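Exo-alpha-sialidase (Clostridium perfringens, PDB 2VO8) probably cleaves terminal sialic acids as a family 33 glycoside hydrolase, its cohesin module, the part described here, probably binding a dockerin partner in toxin complex formation. Local coordinates at residues T7-S12 / H127-S132; L30-L35 / A44-E49. All coordinates share one frame; numbering follows the deposited sequence.

Contact 1 (T7-S12 / H127-S132)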
ATOM      1  N   THR A   7       0.479  -5.514 -20.278  1.00 36.26           N
ATOM      2  CA  THR A   7       1.178  -4.296 -19.805  1.00 34.42           C
ATOM      3  C   THR A   7       0.343  -3.724 -18.638  1.00 33.16           C
ATOM      4  O   THR A   7      -0.267  -4.539 -17.925  1.00 33.02           O
ATOM      5  CB  THR A   7       1.466  -3.301 -20.960  1.00 36.22           C
ATOM      6  OG1 THR A   7       0.295  -3.112 -21.768  1.00 38.87           O
ATOM      7  CG2 THR A   7       2.621  -3.811 -21.844  1.00 36.29           C
ATOM      8  N   THR A   8       0.327  -2.390 -18.445  1.00 30.45           N
ATOM      9  CA  THR A   8      -0.174  -1.719 -17.216  1.00 29.62           C
ATOM     10  C   THR A   8      -0.995  -0.466 -17.517  1.00 28.60           C
ATOM     11  O   THR A   8      -0.860   0.130 -18.581  1.00 29.74           O
ATOM     12  CB  THR A   8       0.998  -1.272 -16.276  1.00 29.30           C
ATOM     13  OG1 THR A   8       1.834  -0.292 -16.944  1.00 29.16           O
ATOM     14  CG2 THR A   8       1.811  -2.475 -15.833  1.00 27.45           C
ATOM     15  N   VAL A   9      -1.848  -0.072 -16.576  1.00 27.00           N
ATOM     16  CA  VAL A   9      -2.753   1.048 -16.758  1.00 25.28           C
ATOM     17  C   VAL A   9      -2.393   2.257 -15.890  1.00 24.72           C
ATOM     18  O   VAL A   9      -2.975   3.333 -16.011  1.00 25.90           O
ATOM     19  CB  VAL A   9      -4.246   0.580 -16.575  1.00 26.11           C
ATOM     20  CG1 VAL A   9      -4.624  -0.538 -17.614  1.00 26.91           C
ATOM     21  CG2 VAL A   9      -4.541   0.095 -15.173  1.00 25.09           C
ATOM     22  N   GLY A  10      -1.388   2.105 -15.020  1.00 22.55           N
ATOM     23  CA  GLY A  10      -1.016   3.190 -14.143  1.00 21.19           C
ATOM     24  C   GLY A  10       0.089   2.713 -13.215  1.00 19.81           C
ATOM     25  O   GLY A  10       0.573   1.610 -13.382  1.00 18.09           O
ATOM     26  N   ASN A  11       0.459   3.567 -12.276  1.00 19.47           N
ATOM     27  CA  ASN A  11       1.467   3.248 -11.266  1.00 19.71           C
ATOM     28  C   ASN A  11       0.895   3.074  -9.856  1.00 20.36           C
ATOM     29  O   ASN A  11       0.067   3.875  -9.423  1.00 20.22           O
ATOM     30  CB  ASN A  11       2.475   4.362 -11.189  1.00 20.34           C
ATOM     31  CG  ASN A  11       3.177   4.622 -12.542  1.00 20.98           C
ATOM     32  OD1 ASN A  11       3.380   5.778 -12.937  1.00 26.00           O
ATOM     33  ND2 ASN A  11       3.531   3.561 -13.219  1.00 16.98           N
ATOM     34  N   SER A  12       1.429   2.099  -9.131  1.00 19.79           N
ATOM     35  CA  SER A  12       1.207   2.061  -7.653  1.00 18.68           C
ATOM     36  C   SER A  12       2.128   3.093  -7.005  1.00 19.19           C
ATOM     37  O   SER A  12       3.175   3.418  -7.564  1.00 18.20           O
ATOM     38  CB  SER A  12       1.437   0.659  -7.087  1.00 19.24           C
ATOM     39  OG  SER A  12       2.764   0.194  -7.246  1.00 15.28           O
ATOM     40  N   HIS A 127      -6.849  -5.035 -14.100  1.00 26.01           N
ATOM     41  CA  HIS A 127      -5.769  -4.442 -14.879  1.00 25.46           C
ATOM     42  C   HIS A 127      -4.533  -4.221 -14.004  1.00 24.71           C
ATOM     43  O   HIS A 127      -4.646  -3.856 -12.834  1.00 23.41           O
ATOM     44  CB  HIS A 127      -6.195  -3.090 -15.390  1.00 24.92           C
ATOM     45  CG  HIS A 127      -7.341  -3.148 -16.341  1.00 26.96           C
ATOM     46  ND1 HIS A 127      -8.646  -3.029 -15.923  1.00 28.96           N
ATOM     47  CD2 HIS A 127      -7.378  -3.304 -17.684  1.00 27.96           C
ATOM     48  CE1 HIS A 127      -9.444  -3.124 -16.978  1.00 27.45           C
ATOM     49  NE2 HIS A 127      -8.701  -3.272 -18.060  1.00 27.09           N
ATOM     50  N   ASP A 128      -3.354  -4.409 -14.585  1.00 24.48           N
ATOM     51  CA  ASP A 128      -2.113  -4.252 -13.808  1.00 23.82           C
ATOM     52  C   ASP A 128      -1.698  -2.823 -13.588  1.00 22.74           C
ATOM     53  O   ASP A 128      -1.895  -1.958 -14.425  1.00 22.50           O
ATOM     54  CB  ASP A 128      -0.951  -4.960 -14.493  1.00 24.92           C
ATOM     55  CG  ASP A 128      -1.132  -6.432 -14.612  1.00 26.89           C
ATOM     56  OD1 ASP A 128      -1.894  -7.053 -13.831  1.00 29.46           O
ATOM     57  OD2 ASP A 128      -0.420  -6.991 -15.488  1.00 28.23           O
ATOM     58  N   LEU A 129      -1.044  -2.590 -12.443  1.00 21.04           N
ATOM     59  CA  LEU A 129      -0.370  -1.320 -12.172  1.00 21.38           C
ATOM     60  C   LEU A 129       1.134  -1.676 -12.119  1.00 21.22           C
ATOM     61  O   LEU A 129       1.467  -2.788 -11.813  1.00 21.62           O
ATOM     62  CB  LEU A 129      -0.772  -0.740 -10.813  1.00 19.78           C
ATOM     63  CG  LEU A 129      -2.219  -0.216 -10.584  1.00 20.27           C
ATOM     64  CD1 LEU A 129      -2.342   0.243  -9.163  1.00 20.81           C
ATOM     65  CD2 LEU A 129      -2.687   0.871 -11.563  1.00 20.01           C
ATOM     66  N   GLU A 130       1.980  -0.708 -12.397  1.00 21.48           N
ATOM     67  CA  GLU A 130       3.420  -0.860 -12.138  1.00 22.57           C
ATOM     68  C   GLU A 130       3.633  -1.019 -10.628  1.00 21.76           C
ATOM     69  O   GLU A 130       2.973  -0.347  -9.839  1.00 21.73           O
ATOM     70  CB  GLU A 130       4.167   0.345 -12.628  1.00 22.78           C
ATOM     71  CG  GLU A 130       4.344   0.350 -14.136  1.00 25.12           C
ATOM     72  CD  GLU A 130       5.429   1.302 -14.602  1.00 26.38           C
ATOM     73  OE1 GLU A 130       6.367   1.624 -13.822  1.00 33.16           O
ATOM     74  OE2 GLU A 130       5.320   1.773 -15.768  1.00 31.94           O
ATOM     75  N   LEU A 131       4.561  -1.906 -10.275  1.00 21.53           N
ATOM     76  CA  LEU A 131       4.911  -2.152  -8.883  1.00 20.90           C
ATOM     77  C   LEU A 131       5.744  -1.007  -8.285  1.00 19.97           C
ATOM     78  O   LEU A 131       6.202  -0.103  -8.960  1.00 19.97           O
ATOM     79  CB  LEU A 131       5.610  -3.514  -8.760  1.00 20.51           C
ATOM     80  CG  LEU A 131       4.846  -4.702  -9.353  1.00 19.48           C
ATOM     81  CD1 LEU A 131       5.575  -6.057  -9.186  1.00 17.05           C
ATOM     82  CD2 LEU A 131       3.417  -4.750  -8.753  1.00 19.82           C
ATOM     83  N   SER A 132       5.917  -1.025  -6.968  1.00 19.52           N
ATOM     84  CA  SER A 132       6.685   0.024  -6.323  1.00 20.06           C
ATOM     85  C   SER A 132       7.235  -0.500  -4.970  1.00 19.98           C
ATOM     86  O   SER A 132       6.706  -1.461  -4.419  1.00 19.29           O
ATOM     87  CB  SER A 132       5.879   1.309  -6.139  1.00 21.21           C
ATOM     88  OG  SER A 132       4.687   1.072  -5.369  1.00 19.73           O
TER
HETATM   89  O   HOH W   1      -3.365  -5.026 -17.220  1.00 42.44           O
HETATM   90  O   HOH W   2       4.647   2.177  -9.759  1.00 21.43           O

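Contact 2 (L30-L35 / A44-E49)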
ATOM      1  N   LEU A  30      -0.306   3.921   0.738  1.00 18.38           N
ATOM      2  CA  LEU A  30      -0.403   3.225  -0.530  1.00 18.00           C
ATOM      3  C   LEU A  30      -1.410   3.916  -1.456  1.00 18.55           C
ATOM      4  O   LEU A  30      -2.497   4.303  -1.030  1.00 17.46           O
ATOM      5  CB  LEU A  30      -0.785   1.790  -0.355  1.00 16.97           C
ATOM      6  CG  LEU A  30      -0.175   0.984   0.789  1.00 18.39           C
ATOM      7  CD1 LEU A  30      -0.615  -0.463   0.632  1.00 17.08           C
ATOM      8  CD2 LEU A  30       1.373   1.145   0.684  1.00 17.03           C
ATOM      9  N   GLY A  31      -1.037   4.105  -2.716  1.00 18.71           N
ATOM     10  CA  GLY A  31      -1.964   4.778  -3.641  1.00 18.76           C
ATOM     11  C   GLY A  31      -1.765   4.395  -5.086  1.00 17.91           C
ATOM     12  O   GLY A  31      -1.180   3.357  -5.396  1.00 16.15           O
ATOM     13  N   ILE A  32      -2.314   5.243  -5.950  1.00 18.94           N
ATOM     14  CA  ILE A  32      -2.170   5.090  -7.413  1.00 20.16           C
ATOM     15  C   ILE A  32      -1.760   6.440  -7.993  1.00 19.42           C
ATOM     16  O   ILE A  32      -1.920   7.494  -7.336  1.00 19.39           O
ATOM     17  CB  ILE A  32      -3.478   4.535  -8.043  1.00 19.29           C
ATOM     18  CG1 ILE A  32      -4.688   5.435  -7.764  1.00 19.27           C
ATOM     19  CG2 ILE A  32      -3.771   3.071  -7.594  1.00 18.25           C
ATOM     20  CD1 ILE A  32      -5.933   5.009  -8.578  1.00 21.44           C
ATOM     21  N   GLU A  33      -1.203   6.436  -9.211  1.00 22.40           N
ATOM     22  CA  GLU A  33      -0.759   7.675  -9.860  1.00 22.16           C
ATOM     23  C   GLU A  33      -0.690   7.435 -11.371  1.00 21.98           C
ATOM     24  O   GLU A  33      -0.483   6.322 -11.819  1.00 20.41           O
ATOM     25  CB  GLU A  33       0.593   8.144  -9.301  1.00 24.11           C
ATOM     26  CG  GLU A  33       1.185   9.435  -9.915  1.00 24.49           C
ATOM     27  CD  GLU A  33       1.920   9.188 -11.233  1.00 27.10           C
ATOM     28  OE1 GLU A  33       2.437   8.080 -11.439  1.00 30.08           O
ATOM     29  OE2 GLU A  33       1.960  10.108 -12.077  1.00 31.61           O
ATOM     30  N   GLY A  34      -0.974   8.487 -12.135  1.00 23.31           N
ATOM     31  CA  GLY A  34      -0.848   8.423 -13.589  1.00 24.78           C
ATOM     32  C   GLY A  34      -1.717   7.399 -14.290  1.00 25.75           C
ATOM     33  O   GLY A  34      -1.310   6.818 -15.286  1.00 26.57           O
ATOM     34  N   LEU A  35      -2.919   7.149 -13.771  1.00 27.08           N
ATOM     35  CA  LEU A  35      -3.821   6.200 -14.415  1.00 28.47           C
ATOM     36  C   LEU A  35      -4.210   6.706 -15.821  1.00 29.64           C
ATOM     37  O   LEU A  35      -4.321   7.924 -16.020  1.00 29.73           O
ATOM     38  CB  LEU A  35      -5.094   5.976 -13.590  1.00 28.57           C
ATOM     39  CG  LEU A  35      -5.029   4.786 -12.634  1.00 29.07           C
ATOM     40  CD1 LEU A  35      -5.320   3.445 -13.367  1.00 29.70           C
ATOM     41  CD2 LEU A  35      -3.636   4.767 -11.925  1.00 30.18           C
ATOM     42  N   ALA A  44      -8.940  -1.478  -5.843  1.00 19.18           N
ATOM     43  CA  ALA A  44      -7.522  -1.812  -6.062  1.00 19.40           C
ATOM     44  C   ALA A  44      -7.152  -3.010  -5.185  1.00 19.56           C
ATOM     45  O   ALA A  44      -7.888  -3.374  -4.233  1.00 19.34           O
ATOM     46  CB  ALA A  44      -6.656  -0.624  -5.833  1.00 18.25           C
ATOM     47  N   GLU A  45      -6.017  -3.628  -5.496  1.00 20.29           N
ATOM     48  CA  GLU A  45      -5.497  -4.726  -4.689  1.00 20.11           C
ATOM     49  C   GLU A  45      -3.974  -4.702  -4.643  1.00 19.93           C
ATOM     50  O   GLU A  45      -3.311  -4.708  -5.681  1.00 18.36           O
ATOM     51  CB  GLU A  45      -5.986  -6.069  -5.234  1.00 20.68           C
ATOM     52  CG  GLU A  45      -5.219  -7.270  -4.704  1.00 22.04           C
ATOM     53  CD  GLU A  45      -5.794  -8.587  -5.186  1.00 24.21           C
ATOM     54  OE1 GLU A  45      -6.829  -8.566  -5.883  1.00 29.53           O
ATOM     55  OE2 GLU A  45      -5.209  -9.645  -4.867  1.00 26.57           O
ATOM     56  N   TYR A  46      -3.423  -4.674  -3.434  1.00 18.91           N
ATOM     57  CA  TYR A  46      -1.983  -4.808  -3.244  1.00 19.34           C
ATOM     58  C   TYR A  46      -1.634  -6.151  -2.611  1.00 19.77           C
ATOM     59  O   TYR A  46      -2.474  -6.784  -1.972  1.00 19.51           O
ATOM     60  CB  TYR A  46      -1.449  -3.664  -2.378  1.00 18.43           C
ATOM     61  CG  TYR A  46      -1.849  -2.290  -2.865  1.00 20.07           C
ATOM     62  CD1 TYR A  46      -1.187  -1.688  -3.927  1.00 18.74           C
ATOM     63  CD2 TYR A  46      -2.887  -1.594  -2.262  1.00 18.91           C
ATOM     64  CE1 TYR A  46      -1.550  -0.432  -4.375  1.00 20.14           C
ATOM     65  CE2 TYR A  46      -3.257  -0.337  -2.702  1.00 18.20           C
ATOM     66  CZ  TYR A  46      -2.584   0.239  -3.759  1.00 18.41           C
ATOM     67  OH  TYR A  46      -2.949   1.490  -4.202  1.00 19.90           O
ATOM     68  N   LEU A  47      -0.389  -6.579  -2.796  1.00 19.68           N
ATOM     69  CA  LEU A  47       0.244  -7.484  -1.871  1.00 20.64           C
ATOM     70  C   LEU A  47       1.404  -6.663  -1.327  1.00 20.45           C
ATOM     71  O   LEU A  47       2.328  -6.279  -2.059  1.00 19.29           O
ATOM     72  CB  LEU A  47       0.625  -8.853  -2.445  1.00 20.63           C
ATOM     73  CG  LEU A  47       1.113  -9.767  -1.287  1.00 21.39           C
ATOM     74  CD1 LEU A  47      -0.001 -10.376  -0.451  1.00 23.29           C
ATOM     75  CD2 LEU A  47       2.121 -10.825  -1.762  1.00 24.05           C
ATOM     76  N   PHE A  48       1.264  -6.329  -0.041  1.00 19.54           N
ATOM     77  CA  PHE A  48       2.173  -5.435   0.675  1.00 19.77           C
ATOM     78  C   PHE A  48       3.192  -6.300   1.404  1.00 19.27           C
ATOM     79  O   PHE A  48       2.813  -7.201   2.122  1.00 19.13           O
ATOM     80  CB  PHE A  48       1.429  -4.589   1.696  1.00 18.05           C
ATOM     81  CG  PHE A  48       2.344  -3.741   2.563  1.00 18.42           C
ATOM     82  CD1 PHE A  48       2.855  -2.536   2.111  1.00 18.10           C
ATOM     83  CD2 PHE A  48       2.704  -4.168   3.834  1.00 18.91           C
ATOM     84  CE1 PHE A  48       3.685  -1.765   2.898  1.00 18.12           C
ATOM     85  CE2 PHE A  48       3.498  -3.398   4.616  1.00 16.46           C
ATOM     86  CZ  PHE A  48       3.991  -2.210   4.183  1.00 18.80           C
ATOM     87  N   GLU A  49       4.474  -6.033   1.204  1.00 19.80           N
ATOM     88  CA  GLU A  49       5.525  -6.893   1.792  1.00 19.63           C
ATOM     89  C   GLU A  49       6.437  -6.071   2.667  1.00 18.28           C
ATOM     90  O   GLU A  49       6.733  -4.899   2.402  1.00 17.70           O
ATOM     91  CB  GLU A  49       6.279  -7.647   0.692  1.00 20.38           C
ATOM     92  CG  GLU A  49       5.367  -8.648  -0.013  1.00 22.49           C
ATOM     93  CD  GLU A  49       6.116  -9.772  -0.662  1.00 21.87           C
ATOM     94  OE1 GLU A  49       7.138 -10.233  -0.083  1.00 22.32           O
ATOM     95  OE2 GLU A  49       5.663 -10.238  -1.734  1.00 23.00           O
TER

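Contact 1 (T7-S12 / H127-S132)
V9 N donates to D128 O, E130 N to G10 O and S12 N to E130 O, each at 2.9 to 3.0 Å; the last two pair the start of strand 10-15 with strand 126-139 in parallel, N11 opposite E130 and the short axes 61° apart, while the V9 bond comes from the segment leading into the strand. E130 O accepts two bonds: besides the amide of S12 it takes the S12 hydroxyl, whose OG stands 2.7 Å from E130 O, in the carbonyl plane and on a lone pair. OG reaches it because chi1 of 63° sets the hydroxyl between the S12 backbone N and carbonyl carbon. The same OG receives the S132 hydroxyl, with S132 OG 2.8 Å from S12 OG, giving a relay from S132 through S12 to the E130 carbonyl. In the jelly-roll β-sandwich of cohesins, this pairing brings the first strand, 10-15, against the last, 126-139. At the other end of the contact the side chain of V9 runs roughly perpendicular to that of H127: both methyls of V9 rest on H127 CB from one side, CG2 at 3.6 Å from it, while CG1 approaches the imidazole obliquely. V9 CG2 also meets L129 CD2 at 4.1 Å, and strand 107-121 adds V119 beside V9. T8 lies across E130, its OG1 3.8 Å from E130 CG, and its CG2 rests against the backbone of L129. One water bridges the two segments, donating to T7 O and accepting from D128 N, 2.7 Å from the water oxygen.

Contact 2 (L30-L35 / A44-E49)
L30 and Y46 both carry CG anti to the carbonyl carbon, at chi1 -41° and -52°, and the two side chains run antiparallel alongside each other across the 9.2 Å between the strand axes. L30 CB sits 4.0 Å above one face of the phenol ring, offset toward the rim at CE2. Farther along the leucine, CD1 lies over the neighbouring CD2, 3.8 Å from that Y46 atom and nearer the CG end of the ring than CB is, in an off-centre CH-pi contact whose approach lies 28° from the ring normal. The phenol oxygen continues to the backbone of 30-35: Y46 OH gives a weak hydrogen bond to G31 O at 2.8 Å, with the carbonyl oxygen at the ring edge, near its plane. G31 O is thus a polar, if weakly bonded, partner for the hydroxyl of this buried tyrosine, and I32 CG2 packs beside it, 3.8 Å from Y46 OH. The other branch of L30, CD2, leans on F48 CD1 at 4.2 Å. The contact is core packing between strands that share no backbone bonds, as expected across a β-sandwich. L96 of strand 95-103 and V83 of strand 78-85 also touch Y46, and L114 of strand 107-121 reaches both L30 and Y46.

How the contacts relate
From the N terminus, 7-12 enters strand 10-15 and is later met by 127-132, so contact 1 closes a loop spanning most of the module. Contact 2 is enclosed within that span: 30-35 and 44-49 are only nine residues apart, and the short connection between them closes a much smaller loop. The two do not cross along the chain, yet they touch in space, their centres about 8 Å apart. Strands 10-15 and 26-33 are antiparallel neighbours, with N11 O and E33 N probably hydrogen-bonded, and L129 CD1 packs on I32 CG2. Contact 1 therefore joins the first strand to the start of the last by sheet pairing, while contact 2 carries the connection inward to strand 41-49.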